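Local coordinates for uncharacterized protein (Nostoc punctiforme, PDB 2QDR) that is of unknown function but adopts a double-stranded beta-helix fold of the cupin clan and is a putative dioxygenase, at residues Asp229-Glu241 and Leu289-Gln301. Sequence-based numbering, arbitrary orientation.
Sequences DNKYQMIQPYNEE and LSKVATVLSYAPQ
Gln233 to Ile235 runs antiparallel to Leu296 to Tyr298, with Gln233–Tyr298 and Ile235–Leu296 as hydrogen-bonded pairs and Met234–Ser297 as the non-hydrogen-bonded pair between them. Four backbone bonds join the strands: Gln233 N to Tyr298 O (2.7 Å), Tyr298 N to Gln233 O, Ile235 N to Leu296 O and Leu296 N to Ile235 O. Ile235 CD1 rests 3.9 Å from Tyr298 CB, and Ile235 CB lies against Leu296 CB. The Gln233 chain runs alongside the Tyr298 ring, Gln233 OE1 4.0 Å from Tyr298 CD2, its amide turned 65° from the ring plane; the extended glutamine carries NE2 on to Pro300 CD, 3.8 Å away, and Pro300 CD in turn sits over the centre of one face of the Tyr298 ring. The Tyr298 hydroxyl bonds to Gln128 N of a second subunit, whose Trp127 meets the ring edge-to-face. On the other side of the sheet, the SE atom of Met234, a selenomethionine, lies 4.0 Å from Val295 CG1. Past the strands, the Tyr238 ring lies between Gln236 CB on one face and Leu289 CD2 on the other; the latter makes a CH-pi contact 3.6 Å from the ring centroid. Thr294 O lies at the ring's edge, 3.3 Å from Tyr238 CE2, and Val295 CG2 is 3.8 Å from Tyr238 OH. With an alanine here, Leu289 CD2 is likely to lose the ring face it packs on, and a gap to open beside Val295. The antiparallel pairing of two strands distant in sequence adds the C-terminal strand 296-298 to strand 233-236 in this cupin-type double-stranded beta-helix, one face of it packed into a subunit interface.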
loop_
_atom_site.group_PDB
_atom_site.type_symbol
_atom_site.label_atom_id
_atom_site.label_comp_id
_atom_site.label_asym_id
_atom_site.label_seq_id
_atom_site.Cartn_x
_atom_site.Cartn_y
_atom_site.Cartn_z
ATOM N N ASP A 229 22.694 14.427 -2.606
ATOM C CA ASP A 229 23.971 13.846 -2.979
ATOM C C ASP A 229 23.715 12.496 -3.662
ATOM O O ASP A 229 23.449 11.511 -2.987
ATOM C CB ASP A 229 24.870 13.704 -1.744
ATOM C CG ASP A 229 26.284 13.241 -2.084
ATOM O OD1 ASP A 229 26.584 12.992 -3.261
ATOM O OD2 ASP A 229 27.112 13.153 -1.157
ATOM N N ASN A 230 23.824 12.440 -4.993
ATOM C CA ASN A 230 23.582 11.165 -5.735
ATOM C C ASN A 230 24.686 10.104 -5.532
ATOM O O ASN A 230 24.568 9.006 -6.063
ATOM C CB ASN A 230 23.285 11.388 -7.235
ATOM C CG ASN A 230 24.462 11.928 -8.002
ATOM O OD1 ASN A 230 25.587 12.032 -7.499
ATOM N ND2 ASN A 230 24.209 12.302 -9.233
ATOM N N LYS A 231 25.800 10.492 -4.906
ATOM C CA LYS A 231 26.915 9.597 -4.514
ATOM C C LYS A 231 27.865 9.107 -5.588
ATOM O O LYS A 231 29.061 9.065 -5.329
ATOM C CB LYS A 231 26.359 8.395 -3.682
ATOM C CG LYS A 231 25.663 8.885 -2.398
ATOM C CD LYS A 231 24.560 7.969 -1.890
ATOM C CE LYS A 231 23.723 8.706 -0.824
ATOM N NZ LYS A 231 22.507 7.958 -0.423
ATOM N N TYR A 232 27.365 8.769 -6.780
ATOM C CA TYR A 232 28.205 8.223 -7.837
ATOM C C TYR A 232 28.060 8.979 -9.149
ATOM O O TYR A 232 27.266 9.903 -9.260
ATOM C CB TYR A 232 27.789 6.767 -8.054
ATOM C CG TYR A 232 27.354 6.050 -6.792
ATOM C CD1 TYR A 232 28.266 5.723 -5.794
ATOM C CD2 TYR A 232 26.017 5.687 -6.603
ATOM C CE1 TYR A 232 27.854 5.074 -4.630
ATOM C CE2 TYR A 232 25.601 5.032 -5.448
ATOM C CZ TYR A 232 26.521 4.725 -4.470
ATOM O OH TYR A 232 26.104 4.069 -3.326
ATOM N N GLN A 233 28.850 8.585 -10.142
ATOM C CA GLN A 233 28.762 9.173 -11.468
ATOM C C GLN A 233 27.628 8.429 -12.156
ATOM O O GLN A 233 27.156 7.414 -11.633
ATOM C CB GLN A 233 30.054 9.027 -12.269
ATOM C CG GLN A 233 31.268 9.647 -11.593
ATOM C CD GLN A 233 32.530 9.565 -12.434
ATOM O OE1 GLN A 233 32.517 9.794 -13.645
ATOM N NE2 GLN A 233 33.642 9.287 -11.777
HETATM N N MSE A 234 27.191 8.925 -13.314
HETATM C CA MSE A 234 26.106 8.287 -14.070
HETATM C C MSE A 234 26.353 8.183 -15.571
HETATM O O MSE A 234 26.510 9.188 -16.258
HETATM C CB MSE A 234 24.802 9.045 -13.888
HETATM C CG MSE A 234 24.232 9.020 -12.491
HETATM SE SE MSE A 234 22.640 10.152 -12.531
HETATM C CE MSE A 234 22.289 10.265 -10.779
ATOM N N ILE A 235 26.357 6.953 -16.065
ATOM C CA ILE A 235 26.513 6.693 -17.480
ATOM C C ILE A 235 25.072 6.822 -17.997
ATOM O O ILE A 235 24.171 6.095 -17.556
ATOM C CB ILE A 235 27.153 5.333 -17.752
ATOM C CG1 ILE A 235 28.538 5.274 -17.089
ATOM C CG2 ILE A 235 27.224 5.091 -19.268
ATOM C CD1 ILE A 235 29.167 3.913 -17.055
ATOM N N GLN A 236 24.860 7.788 -18.886
ATOM C CA GLN A 236 23.545 8.091 -19.433
ATOM C C GLN A 236 23.408 7.695 -20.903
ATOM O O GLN A 236 23.701 8.512 -21.778
ATOM C CB GLN A 236 23.264 9.592 -19.248
ATOM C CG GLN A 236 23.150 10.004 -17.772
ATOM C CD GLN A 236 22.739 11.466 -17.552
ATOM O OE1 GLN A 236 22.563 12.232 -18.497
ATOM N NE2 GLN A 236 22.589 11.853 -16.289
ATOM N N PRO A 237 22.976 6.447 -21.204
ATOM C CA PRO A 237 22.788 6.006 -22.605
ATOM C C PRO A 237 21.545 6.622 -23.287
ATOM O O PRO A 237 20.681 5.906 -23.779
ATOM C CB PRO A 237 22.663 4.480 -22.453
ATOM C CG PRO A 237 21.987 4.332 -21.181
ATOM C CD PRO A 237 22.714 5.324 -20.292
ATOM N N TYR A 238 21.496 7.949 -23.355
ATOM C CA TYR A 238 20.374 8.676 -23.926
ATOM C C TYR A 238 20.728 10.151 -24.012
ATOM O O TYR A 238 21.687 10.581 -23.376
ATOM C CB TYR A 238 19.115 8.485 -23.060
ATOM C CG TYR A 238 19.315 8.834 -21.589
ATOM C CD1 TYR A 238 19.097 10.130 -21.123
ATOM C CD2 TYR A 238 19.730 7.876 -20.669
ATOM C CE1 TYR A 238 19.283 10.456 -19.790
ATOM C CE2 TYR A 238 19.916 8.202 -19.329
ATOM C CZ TYR A 238 19.686 9.490 -18.895
ATOM O OH TYR A 238 19.867 9.815 -17.571
ATOM N N ASN A 239 19.972 10.917 -24.797
ATOM C CA ASN A 239 20.203 12.358 -24.913
ATOM C C ASN A 239 19.359 13.076 -23.885
ATOM O O ASN A 239 18.204 12.705 -23.673
ATOM C CB ASN A 239 19.860 12.888 -26.298
ATOM C CG ASN A 239 20.732 12.313 -27.382
ATOM O OD1 ASN A 239 21.955 12.289 -27.269
ATOM N ND2 ASN A 239 20.106 11.901 -28.478
ATOM N N GLU A 240 19.942 14.100 -23.258
ATOM C CA GLU A 240 19.288 14.923 -22.242
ATOM C C GLU A 240 19.786 16.359 -22.309
ATOM O O GLU A 240 20.962 16.602 -22.606
ATOM C CB GLU A 240 19.577 14.382 -20.836
ATOM C CG GLU A 240 19.089 15.266 -19.629
ATOM C CD GLU A 240 19.540 14.737 -18.262
ATOM O OE1 GLU A 240 19.930 13.551 -18.151
ATOM O OE2 GLU A 240 19.499 15.514 -17.284
ATOM N N GLU A 241 18.883 17.303 -22.058
ATOM C CA GLU A 241 19.242 18.711 -21.995
ATOM C C GLU A 241 18.404 19.281 -20.885
ATOM O O GLU A 241 17.407 18.682 -20.505
ATOM C CB GLU A 241 18.997 19.480 -23.288
ATOM C CG GLU A 241 17.543 19.674 -23.707
ATOM C CD GLU A 241 17.396 20.629 -24.901
ATOM O OE1 GLU A 241 18.359 20.864 -25.656
ATOM O OE2 GLU A 241 16.295 21.150 -25.085
ATOM N N LEU A 289 13.353 6.104 -19.173
ATOM C CA LEU A 289 14.301 5.695 -18.125
ATOM C C LEU A 289 13.717 4.749 -17.059
ATOM O O LEU A 289 14.342 4.556 -16.017
ATOM C CB LEU A 289 14.912 6.930 -17.456
ATOM C CG LEU A 289 15.476 8.012 -18.388
ATOM C CD1 LEU A 289 16.207 9.071 -17.559
ATOM C CD2 LEU A 289 16.407 7.451 -19.438
ATOM N N SER A 290 12.546 4.160 -17.307
ATOM C CA SER A 290 11.932 3.222 -16.363
ATOM C C SER A 290 12.531 1.823 -16.509
ATOM O O SER A 290 12.510 1.024 -15.570
ATOM C CB SER A 290 10.429 3.139 -16.601
ATOM O OG SER A 290 10.169 2.636 -17.900
ATOM N N LYS A 291 13.013 1.521 -17.715
ATOM C CA LYS A 291 13.620 0.226 -18.027
ATOM C C LYS A 291 14.929 -0.046 -17.287
ATOM O O LYS A 291 15.610 0.871 -16.828
ATOM C CB LYS A 291 13.840 0.085 -19.549
ATOM C CG LYS A 291 12.620 -0.370 -20.342
ATOM C CD LYS A 291 11.341 0.430 -20.156
ATOM C CE LYS A 291 10.233 -0.212 -21.003
ATOM N NZ LYS A 291 8.911 0.456 -20.883
ATOM N N VAL A 292 15.247 -1.334 -17.186
ATOM C CA VAL A 292 16.455 -1.813 -16.532
ATOM C C VAL A 292 17.698 -1.410 -17.330
ATOM O O VAL A 292 17.713 -1.500 -18.567
ATOM C CB VAL A 292 16.431 -3.360 -16.374
ATOM C CG1 VAL A 292 17.805 -3.918 -15.944
ATOM C CG2 VAL A 292 15.324 -3.781 -15.409
ATOM N N ALA A 293 18.734 -0.985 -16.602
ATOM C CA ALA A 293 20.027 -0.574 -17.167
ATOM C C ALA A 293 19.986 0.675 -18.077
ATOM O O ALA A 293 20.745 0.767 -19.049
ATOM C CB ALA A 293 20.693 -1.774 -17.899
ATOM N N THR A 294 19.103 1.623 -17.759
ATOM C CA THR A 294 18.979 2.880 -18.526
ATOM C C THR A 294 19.751 4.037 -17.869
ATOM O O THR A 294 20.071 4.991 -18.558
ATOM C CB THR A 294 17.501 3.307 -18.772
ATOM O OG1 THR A 294 16.819 3.485 -17.523
ATOM C CG2 THR A 294 16.771 2.261 -19.640
ATOM N N VAL A 295 19.976 3.993 -16.550
ATOM C CA VAL A 295 20.754 5.011 -15.827
ATOM C C VAL A 295 21.660 4.145 -14.983
ATOM O O VAL A 295 21.201 3.491 -14.047
ATOM C CB VAL A 295 19.906 5.966 -14.984
ATOM C CG1 VAL A 295 20.779 7.055 -14.331
ATOM C CG2 VAL A 295 18.842 6.624 -15.852
ATOM N N LEU A 296 22.946 4.137 -15.326
ATOM C CA LEU A 296 23.934 3.282 -14.682
ATOM C C LEU A 296 24.846 4.032 -13.729
ATOM O O LEU A 296 25.639 4.865 -14.169
ATOM C CB LEU A 296 24.799 2.639 -15.780
ATOM C CG LEU A 296 24.078 2.081 -17.013
ATOM C CD1 LEU A 296 25.081 1.539 -18.034
ATOM C CD2 LEU A 296 23.096 1.024 -16.603
ATOM N N SER A 297 24.731 3.759 -12.430
ATOM C CA SER A 297 25.610 4.398 -11.446
ATOM C C SER A 297 27.024 3.842 -11.625
ATOM O O SER A 297 27.203 2.634 -11.763
ATOM C CB SER A 297 25.111 4.216 -10.020
ATOM O OG SER A 297 23.921 4.965 -9.835
ATOM N N TYR A 298 28.002 4.746 -11.628
ATOM C CA TYR A 298 29.416 4.434 -11.847
ATOM C C TYR A 298 30.308 5.095 -10.786
ATOM O O TYR A 298 30.111 6.264 -10.459
ATOM C CB TYR A 298 29.753 4.881 -13.279
ATOM C CG TYR A 298 31.193 4.781 -13.712
ATOM C CD1 TYR A 298 31.857 3.562 -13.709
ATOM C CD2 TYR A 298 31.857 5.891 -14.262
ATOM C CE1 TYR A 298 33.182 3.464 -14.157
ATOM C CE2 TYR A 298 33.178 5.798 -14.724
ATOM C CZ TYR A 298 33.831 4.582 -14.670
ATOM O OH TYR A 298 35.138 4.485 -15.092
ATOM N N ALA A 299 31.267 4.339 -10.242
ATOM C CA ALA A 299 32.184 4.852 -9.204
ATOM C C ALA A 299 33.541 4.127 -9.277
ATOM O O ALA A 299 33.813 3.223 -8.494
ATOM C CB ALA A 299 31.561 4.720 -7.836
ATOM N N PRO A 300 34.401 4.526 -10.233
ATOM C CA PRO A 300 35.707 3.875 -10.388
ATOM C C PRO A 300 36.717 4.170 -9.265
ATOM O O PRO A 300 36.692 5.258 -8.684
ATOM C CB PRO A 300 36.220 4.458 -11.708
ATOM C CG PRO A 300 35.548 5.763 -11.834
ATOM C CD PRO A 300 34.206 5.600 -11.234
ATOM N N GLN A 301 37.591 3.195 -8.994
ATOM C CA GLN A 301 38.644 3.270 -7.970
ATOM C C GLN A 301 40.008 3.577 -8.595
ATOM O O GLN A 301 40.104 3.925 -9.775
ATOM C CB GLN A 301 38.734 1.947 -7.224
ATOM C CG GLN A 301 37.399 1.374 -6.691
ATOM C CD GLN A 301 36.598 2.323 -5.781
ATOM O OE1 GLN A 301 36.143 3.389 -6.201
ATOM N NE2 GLN A 301 36.343 1.877 -4.558
#